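PDB 2NTP: pectinesterase A, which catalyses the hydrolysis of methyl esters along the galacturonan chains of pectin, releasing methanol, and probably thereby begins the maceration and soft-rotting of plant tissue. Local coordinates for residues I25-A28 / P34-I37; L48-N53 / K96-Q101. All coordinates share one frame; numbering follows the deposited sequence.

Contact 1: I25-A28 / P34-I37; sequences IASA and PFVI
In the beta-alpha-beta unit formed by strand 6-8, helix 21-26 and strand 35-39, at the N-terminal end of the pectinesterase beta-helix, the crossover is closed by two pairs: A28 against F35 and I25 against I37. The first is a textbook CH-pi contact. The methyl carbon A28 CB stands 3.4 Å from the centroid of the F35 ring and only 5° off the ring normal, so it is spread almost evenly over all six carbons instead of leaning on one bond. F35 reaches that position with CG anti to the backbone N (chi1 -164°), which carries the ring out from the strand toward the turn after the helix. Farther out on the ring, S27 OG approaches F35 CZ obliquely at 3.6 Å. This hydroxyl has its polar partner elsewhere, in a hydrogen bond to the carbonyl of A24 in the helix, so it meets the ring as a neighbour already engaged.

The second pair is purely aliphatic. I37 extends its longer branch until CD1 lies 3.6 Å from I25 CG1, the two side chains crossing at about a right angle. That same I37 CD1 sits in the plane of the F35 ring, at its edge. The phenyl group therefore has one methyl over a face and another at an edge, which should restrict its freedom to rock. A main-chain hydrogen bond from A28 N to I25 O, 3.3 Å long, ties together the two helix-side residues of these pairs.

No hydrogen bond crosses the interface; the backbone partners of F35, V36 and I37 come from strand 55-59 and from N5 and N54, just ahead of the two flanking strands. A6 and V8 of strand 6-8 touch F35 and I37, while L55 of strand 55-59 meets I25, F35 and I37.

Contact 2: L48-N53 / K96-Q101; sequences LTITRN and KDFSAQ
N53 and K96 meet through a side chain reading a backbone: the amide oxygen N53 OD1 accepts the N-H of K96 N at 2.8 Å. The bond is nearly straight at hydrogen, 173°, although the donor comes in tilted 30° from the plane of the carboxamide. With CG anti to its own carbonyl carbon, N53 runs beside K96, pointing the same way, and N53 OD1 also lies 3.6 Å from K96 CB. Of the lysine side chain it is the aliphatic start that touches, while the ammonium end leads away. Between the two main chains, N53 CA makes a CA-H...O contact of 3.4 Å with K96 O.

That carbonyl has a further partner. A single water donates to K96 O at 3.0 Å and to R52 O at 2.7 Å, bridging the two chain segments, and it lies at the edge of the F98 ring, in its plane. F98 marks the change from polar to apolar: F98 CD1 is 4.0 Å from I50 CG2, the side chains crossing at about a right angle. I93 and L57 also touch this phenylalanine, which belongs to the interior of the beta-helix.

Two turns of neighbouring coils are therefore joined by directional bonds in their partly exposed portion and by apolar packing inside, with the bridging water satisfying two main-chain carbonyls at the boundary.

How the contacts relate
Contacts 1 and 2 sit side by side near the N-terminal end of one beta-helix, their centres about 9 Å apart. Strands 35-39 and 99-101 share a parallel sheet and flank strand 55-59, whose L55 touches residues of both contacts. The two also meet directly: I25 CD1 packs 3.5 Å from I50 CD1, and R52 NE comes within 3.7 Å of A28 CB. Both are partly buried, but contact 1 sets the helix and the turn after it against a strand, with apolar and CH-pi packing dominant, whereas contact 2 joins strand 48-50 and its following loop to the loop entering strand 99-101, adding a hydrogen bond and a bridging water. Both lie away from the catalytic and substrate-binding residues.

Contact 1: I25-A28 / P34-I37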
loop_
_atom_site.group_PDB
_atom_site.type_symbol
_atom_site.label_atom_id
_atom_site.label_comp_id
_atom_site.label_asym_id
_atom_site.label_seq_id
_atom_site.Cartn_x
_atom_site.Cartn_y
_atom_site.Cartn_z
ATOM N N ILE A 25 -20.587 4.020 -9.301
ATOM C CA ILE A 25 -19.640 5.131 -9.410
ATOM C C ILE A 25 -19.881 5.963 -10.672
ATOM O O ILE A 25 -19.876 7.194 -10.629
ATOM C CB ILE A 25 -18.174 4.644 -9.384
ATOM C CG1 ILE A 25 -17.849 4.014 -8.026
ATOM C CG2 ILE A 25 -17.218 5.798 -9.685
ATOM C CD1 ILE A 25 -16.536 3.270 -7.978
ATOM N N ALA A 26 -20.095 5.274 -11.792
ATOM C CA ALA A 26 -20.378 5.934 -13.062
ATOM C C ALA A 26 -21.672 6.748 -13.022
ATOM O O ALA A 26 -21.764 7.795 -13.666
ATOM C CB ALA A 26 -20.418 4.908 -14.180
ATOM N N SER A 27 -22.650 6.270 -12.249
ATOM C CA SER A 27 -23.960 6.920 -12.101
ATOM C C SER A 27 -23.896 8.331 -11.500
ATOM O O SER A 27 -24.837 9.113 -11.658
ATOM C CB SER A 27 -24.891 6.047 -11.255
ATOM O OG SER A 27 -24.691 6.273 -9.869
ATOM N N ALA A 28 -22.793 8.641 -10.816
ATOM C CA ALA A 28 -22.631 9.924 -10.125
ATOM C C ALA A 28 -22.641 11.100 -11.095
ATOM O O ALA A 28 -21.976 11.041 -12.136
ATOM C CB ALA A 28 -21.342 9.928 -9.314
ATOM N N PRO A 34 -20.355 15.886 -2.836
ATOM C CA PRO A 34 -20.132 14.550 -2.269
ATOM C C PRO A 34 -21.059 13.488 -2.867
ATOM O O PRO A 34 -22.250 13.739 -3.072
ATOM C CB PRO A 34 -20.418 14.739 -0.772
ATOM C CG PRO A 34 -21.184 16.009 -0.670
ATOM C CD PRO A 34 -20.724 16.868 -1.799
ATOM N N PHE A 35 -20.493 12.324 -3.174
ATOM C CA PHE A 35 -21.271 11.186 -3.656
ATOM C C PHE A 35 -20.885 9.963 -2.839
ATOM O O PHE A 35 -19.720 9.552 -2.844
ATOM C CB PHE A 35 -21.015 10.949 -5.147
ATOM C CG PHE A 35 -22.039 10.066 -5.809
ATOM C CD1 PHE A 35 -23.246 10.599 -6.259
ATOM C CD2 PHE A 35 -21.803 8.704 -5.986
ATOM C CE1 PHE A 35 -24.202 9.795 -6.873
ATOM C CE2 PHE A 35 -22.757 7.888 -6.600
ATOM C CZ PHE A 35 -23.959 8.438 -7.041
ATOM N N VAL A 36 -21.863 9.401 -2.136
ATOM C CA VAL A 36 -21.630 8.329 -1.168
ATOM C C VAL A 36 -22.337 7.049 -1.600
ATOM O O VAL A 36 -23.552 7.040 -1.827
ATOM C CB VAL A 36 -22.097 8.736 0.251
ATOM C CG1 VAL A 36 -21.638 7.723 1.295
ATOM C CG2 VAL A 36 -21.596 10.142 0.597
ATOM N N ILE A 37 -21.564 5.968 -1.706
ATOM C CA ILE A 37 -22.080 4.680 -2.158
ATOM C C ILE A 37 -21.974 3.628 -1.056
ATOM O O ILE A 37 -20.888 3.386 -0.514
ATOM C CB ILE A 37 -21.337 4.192 -3.429
ATOM C CG1 ILE A 37 -21.436 5.245 -4.535
ATOM C CG2 ILE A 37 -21.894 2.836 -3.898
ATOM C CD1 ILE A 37 -20.472 5.036 -5.703
#

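Contact 2: L48-N53 / K96-Q101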
loop_
_atom_site.group_PDB
_atom_site.type_symbol
_atom_site.label_atom_id
_atom_site.label_comp_id
_atom_site.label_asym_id
_atom_site.label_seq_id
_atom_site.Cartn_x
_atom_site.Cartn_y
_atom_site.Cartn_z
ATOM N N LEU A 48 -11.339 -0.917 -10.518
ATOM C CA LEU A 48 -11.902 0.431 -10.503
ATOM C C LEU A 48 -10.835 1.505 -10.634
ATOM O O LEU A 48 -9.750 1.387 -10.063
ATOM C CB LEU A 48 -12.697 0.661 -9.212
ATOM C CG LEU A 48 -13.766 -0.370 -8.834
ATOM C CD1 LEU A 48 -14.215 -0.166 -7.392
ATOM C CD2 LEU A 48 -14.950 -0.323 -9.792
ATOM N N THR A 49 -11.158 2.554 -11.387
ATOM C CA THR A 49 -10.327 3.751 -11.451
ATOM C C THR A 49 -11.207 4.934 -11.085
ATOM O O THR A 49 -12.218 5.197 -11.742
ATOM C CB THR A 49 -9.682 3.950 -12.839
ATOM O OG1 THR A 49 -8.864 2.816 -13.141
ATOM C CG2 THR A 49 -8.821 5.215 -12.865
ATOM N N ILE A 50 -10.828 5.622 -10.015
ATOM C CA ILE A 50 -11.616 6.727 -9.477
ATOM C C ILE A 50 -11.067 8.051 -9.985
ATOM O O ILE A 50 -9.937 8.419 -9.671
ATOM C CB ILE A 50 -11.609 6.722 -7.920
ATOM C CG1 ILE A 50 -12.110 5.381 -7.355
ATOM C CG2 ILE A 50 -12.373 7.929 -7.366
ATOM C CD1 ILE A 50 -13.386 4.848 -7.965
ATOM N N THR A 51 -11.873 8.766 -10.768
ATOM C CA THR A 51 -11.449 10.038 -11.350
ATOM C C THR A 51 -12.348 11.187 -10.917
ATOM O O THR A 51 -12.085 12.343 -11.250
ATOM C CB THR A 51 -11.417 9.985 -12.896
ATOM O OG1 THR A 51 -12.714 9.625 -13.386
ATOM C CG2 THR A 51 -10.377 8.973 -13.378
ATOM N N ARG A 52 -13.411 10.861 -10.189
ATOM C CA ARG A 52 -14.326 11.869 -9.678
ATOM C C ARG A 52 -13.938 12.282 -8.266
ATOM O O ARG A 52 -13.788 11.442 -7.374
ATOM C CB ARG A 52 -15.764 11.363 -9.689
ATOM C CG ARG A 52 -16.788 12.478 -9.502
ATOM C CD ARG A 52 -18.136 11.912 -9.145
ATOM N NE ARG A 52 -19.156 12.949 -9.006
ATOM C CZ ARG A 52 -19.347 13.680 -7.910
ATOM N NH1 ARG A 52 -18.574 13.517 -6.840
ATOM N NH2 ARG A 52 -20.315 14.587 -7.883
ATOM N N ASN A 53 -13.788 13.591 -8.081
ATOM C CA ASN A 53 -13.503 14.168 -6.771
ATOM C C ASN A 53 -14.665 13.979 -5.804
ATOM O O ASN A 53 -15.827 13.955 -6.220
ATOM C CB ASN A 53 -13.193 15.663 -6.905
ATOM C CG ASN A 53 -11.894 15.939 -7.652
ATOM O OD1 ASN A 53 -10.965 15.127 -7.654
ATOM N ND2 ASN A 53 -11.818 17.105 -8.282
ATOM N N LYS A 96 -9.332 13.622 -5.918
ATOM C CA LYS A 96 -9.136 14.195 -4.596
ATOM C C LYS A 96 -10.312 13.892 -3.684
ATOM O O LYS A 96 -11.422 13.652 -4.151
ATOM C CB LYS A 96 -8.944 15.709 -4.704
ATOM C CG LYS A 96 -7.668 16.098 -5.411
ATOM C CD LYS A 96 -7.562 17.592 -5.586
ATOM C CE LYS A 96 -6.271 17.947 -6.304
ATOM N NZ LYS A 96 -6.151 17.220 -7.599
ATOM N N ASP A 97 -10.045 13.907 -2.378
ATOM C CA ASP A 97 -11.075 13.764 -1.341
ATOM C C ASP A 97 -11.888 12.477 -1.445
ATOM O O ASP A 97 -13.097 12.468 -1.197
ATOM C CB ASP A 97 -11.967 15.009 -1.297
ATOM C CG ASP A 97 -11.182 16.262 -0.974
ATOM O OD1 ASP A 97 -10.500 16.287 0.072
ATOM O OD2 ASP A 97 -11.233 17.218 -1.769
ATOM N N PHE A 98 -11.203 11.393 -1.808
ATOM C CA PHE A 98 -11.792 10.064 -1.808
ATOM C C PHE A 98 -11.758 9.499 -0.399
ATOM O O PHE A 98 -10.804 9.741 0.340
ATOM C CB PHE A 98 -11.007 9.125 -2.737
ATOM C CG PHE A 98 -11.501 7.699 -2.713
ATOM C CD1 PHE A 98 -12.617 7.328 -3.461
ATOM C CD2 PHE A 98 -10.866 6.729 -1.925
ATOM C CE1 PHE A 98 -13.093 6.016 -3.435
ATOM C CE2 PHE A 98 -11.341 5.412 -1.889
ATOM C CZ PHE A 98 -12.452 5.054 -2.646
ATOM N N SER A 99 -12.788 8.746 -0.032
ATOM C CA SER A 99 -12.719 7.904 1.162
ATOM C C SER A 99 -13.323 6.531 0.917
ATOM O O SER A 99 -14.265 6.383 0.135
ATOM C CB SER A 99 -13.354 8.578 2.387
ATOM O OG SER A 99 -14.765 8.640 2.301
ATOM N N ALA A 100 -12.741 5.527 1.570
ATOM C CA ALA A 100 -13.334 4.201 1.659
ATOM C C ALA A 100 -13.415 3.803 3.121
ATOM O O ALA A 100 -12.480 4.051 3.890
ATOM C CB ALA A 100 -12.514 3.184 0.870
ATOM N N GLN A 101 -14.534 3.189 3.501
ATOM C CA GLN A 101 -14.738 2.727 4.869
ATOM C C GLN A 101 -15.337 1.324 4.902
ATOM O O GLN A 101 -16.189 0.997 4.077
ATOM C CB GLN A 101 -15.650 3.692 5.642
ATOM C CG GLN A 101 -15.825 3.309 7.117
ATOM C CD GLN A 101 -16.887 4.121 7.838
ATOM O OE1 GLN A 101 -17.733 4.764 7.215
ATOM N NE2 GLN A 101 -16.847 4.086 9.166
HETATM O O HOH W 1 -12.741 11.046 -4.870
#